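Local atomic coordinates of hypothetical protein PH0435 (PDB entry 2YV4), a protein that is uncharacterised but, as a C-terminal Sua5 domain of the threonylcarbamoyl-AMP synthase family, probably belongs to an enzyme that helps modify transfer RNA. Residues E26-G31 with S41-E46. Numbering follows the deposited sequence.
Sequences ELKERG and SYNADE
A type I' beta turn, Ser41 to Ala44, in the loop joining strand 34-38 to edge strand 46-49 receives Lys28 from the last turn of helix 13-29 on its Asn43 carbonyl, a surface contact within the parallel alpha/beta Sua5 domain. The turn is supported by the Ala44 N to Ser41 O bond of 3.0 Å; Tyr42 and Asn43 both have positive phi. Lys28 NZ donates to Asn43 O at 2.6 Å, and the C=O...N angle of 176° places the ammonium almost straight ahead of the carbonyl oxygen. Lys28 CG lies anti to the lysine's own carbonyl carbon (chi1 -81°), and the chain beyond is fully extended, which carries the amine to the turn. Lys28 CE follows close behind, 3.2 Å from Asn43 O.

The lysine and Asp45 side chains run past each other in opposite directions, so that Asp45 OD1 lies 3.6 Å from Lys28 CE rather than meeting the amine. Lys28 NZ to Asp45 OD1 is 4.3 Å, too long for a salt bridge, while OD2 of the same carboxylate takes a hydrogen bond from Val34 N at the start of the neighbouring strand. The helix itself ends in a Schellman motif at Gly31, identified by its positive phi (95°) together with bonds back into the last turn, among them Gly31 N to Lys28 O at 2.8 Å.

Replacing Lys28 with an alanine would probably leave Asn43 O without this donor and uncover the flank of Asp45. With only 133 Å² buried and no buried residue among those touching, the contact rests mainly on one charged donor meeting a backbone oxygen; the nearby carboxylate probably adds a modest attraction, weaker than a salt bridge.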
loop_
_atom_site.group_PDB
_atom_site.type_symbol
_atom_site.label_atom_id
_atom_site.label_comp_id
_atom_site.label_asym_id
_atom_site.label_seq_id
_atom_site.Cartn_x
_atom_site.Cartn_y
_atom_site.Cartn_z
ATOM N N GLU A 26 -6.502 11.475 5.659
ATOM C CA GLU A 26 -6.433 11.397 7.112
ATOM C C GLU A 26 -4.995 11.447 7.613
ATOM O O GLU A 26 -4.674 12.205 8.529
ATOM C CB GLU A 26 -7.102 10.115 7.606
ATOM C CG GLU A 26 -8.620 10.191 7.688
ATOM C CD GLU A 26 -9.258 8.825 7.898
ATOM O OE1 GLU A 26 -8.610 7.955 8.519
ATOM O OE2 GLU A 26 -10.407 8.623 7.448
ATOM N N LEU A 27 -4.130 10.641 7.011
ATOM C CA LEU A 27 -2.735 10.614 7.418
ATOM C C LEU A 27 -2.064 11.967 7.170
ATOM O O LEU A 27 -1.323 12.461 8.019
ATOM C CB LEU A 27 -2.003 9.491 6.677
ATOM C CG LEU A 27 -2.545 8.098 7.028
ATOM C CD1 LEU A 27 -1.874 7.027 6.183
ATOM C CD2 LEU A 27 -2.320 7.832 8.513
ATOM N N LYS A 28 -2.332 12.571 6.015
ATOM C CA LYS A 28 -1.738 13.867 5.698
ATOM C C LYS A 28 -2.150 14.918 6.724
ATOM O O LYS A 28 -1.311 15.652 7.241
ATOM C CB LYS A 28 -2.159 14.340 4.307
ATOM C CG LYS A 28 -1.371 13.743 3.152
ATOM C CD LYS A 28 -1.778 14.424 1.860
ATOM C CE LYS A 28 -0.995 13.929 0.662
ATOM N NZ LYS A 28 -1.463 14.606 -0.585
ATOM N N GLU A 29 -3.444 14.982 7.019
ATOM C CA GLU A 29 -3.950 15.954 7.980
ATOM C C GLU A 29 -3.300 15.778 9.350
ATOM O O GLU A 29 -3.248 16.717 10.143
ATOM C CB GLU A 29 -5.471 15.841 8.103
ATOM C CG GLU A 29 -6.101 16.901 8.999
ATOM C CD GLU A 29 -5.804 18.322 8.535
ATOM O OE1 GLU A 29 -6.189 18.678 7.399
ATOM O OE2 GLU A 29 -5.188 19.084 9.310
ATOM N N ARG A 30 -2.802 14.575 9.620
ATOM C CA ARG A 30 -2.144 14.282 10.890
ATOM C C ARG A 30 -0.648 14.580 10.832
ATOM O O ARG A 30 0.043 14.508 11.852
ATOM C CB ARG A 30 -2.357 12.818 11.279
ATOM C CG ARG A 30 -3.761 12.495 11.767
ATOM C CD ARG A 30 -3.970 10.993 11.854
ATOM N NE ARG A 30 -2.946 10.336 12.663
ATOM C CZ ARG A 30 -2.781 9.019 12.732
ATOM N NH1 ARG A 30 -3.574 8.212 12.041
ATOM N NH2 ARG A 30 -1.820 8.508 13.491
ATOM N N GLY A 31 -0.150 14.907 9.641
ATOM C CA GLY A 31 1.258 15.229 9.494
ATOM C C GLY A 31 2.168 14.091 9.066
ATOM O O GLY A 31 3.386 14.261 8.998
ATOM N N SER A 41 -1.760 6.596 -7.196
ATOM C CA SER A 41 -1.322 7.325 -6.010
ATOM C C SER A 41 -2.369 7.730 -4.992
ATOM O O SER A 41 -2.077 7.768 -3.799
ATOM C CB SER A 41 -0.572 8.588 -6.423
ATOM O OG SER A 41 -1.490 9.596 -6.813
ATOM N N TYR A 42 -3.575 8.050 -5.452
ATOM C CA TYR A 42 -4.629 8.496 -4.544
ATOM C C TYR A 42 -4.105 9.761 -3.872
ATOM O O TYR A 42 -4.495 10.108 -2.754
ATOM C CB TYR A 42 -4.926 7.425 -3.497
ATOM C CG TYR A 42 -5.307 6.098 -4.102
ATOM C CD1 TYR A 42 -6.534 5.927 -4.744
ATOM C CD2 TYR A 42 -4.427 5.019 -4.060
ATOM C CE1 TYR A 42 -6.874 4.701 -5.335
ATOM C CE2 TYR A 42 -4.751 3.800 -4.640
ATOM C CZ TYR A 42 -5.972 3.646 -5.277
ATOM O OH TYR A 42 -6.270 2.444 -5.873
ATOM N N ASN A 43 -3.201 10.434 -4.577
ATOM C CA ASN A 43 -2.580 11.670 -4.114
ATOM C C ASN A 43 -1.713 11.558 -2.866
ATOM O O ASN A 43 -1.621 12.510 -2.082
ATOM C CB ASN A 43 -3.637 12.746 -3.893
ATOM C CG ASN A 43 -3.440 13.925 -4.804
ATOM O OD1 ASN A 43 -2.391 14.568 -4.781
ATOM N ND2 ASN A 43 -4.443 14.213 -5.628
ATOM N N ALA A 44 -1.087 10.404 -2.672
ATOM C CA ALA A 44 -0.209 10.235 -1.524
ATOM C C ALA A 44 1.026 11.093 -1.801
ATOM O O ALA A 44 1.134 11.694 -2.870
ATOM C CB ALA A 44 0.187 8.780 -1.374
ATOM N N ASP A 45 1.947 11.160 -0.844
ATOM C CA ASP A 45 3.173 11.940 -1.023
ATOM C C ASP A 45 4.164 11.172 -1.894
ATOM O O ASP A 45 5.039 11.763 -2.525
ATOM C CB ASP A 45 3.842 12.221 0.325
ATOM C CG ASP A 45 2.990 13.072 1.230
ATOM O OD1 ASP A 45 2.613 14.190 0.814
ATOM O OD2 ASP A 45 2.699 12.626 2.355
ATOM N N GLU A 46 4.022 9.850 -1.915
ATOM C CA GLU A 46 4.917 8.993 -2.688
ATOM C C GLU A 46 4.132 7.850 -3.308
ATOM O O GLU A 46 3.166 7.359 -2.721
ATOM C CB GLU A 46 5.999 8.409 -1.778
ATOM C CG GLU A 46 6.870 9.439 -1.056
ATOM C CD GLU A 46 7.928 10.040 -1.958
ATOM O OE1 GLU A 46 8.168 9.484 -3.051
ATOM O OE2 GLU A 46 8.530 11.060 -1.568
#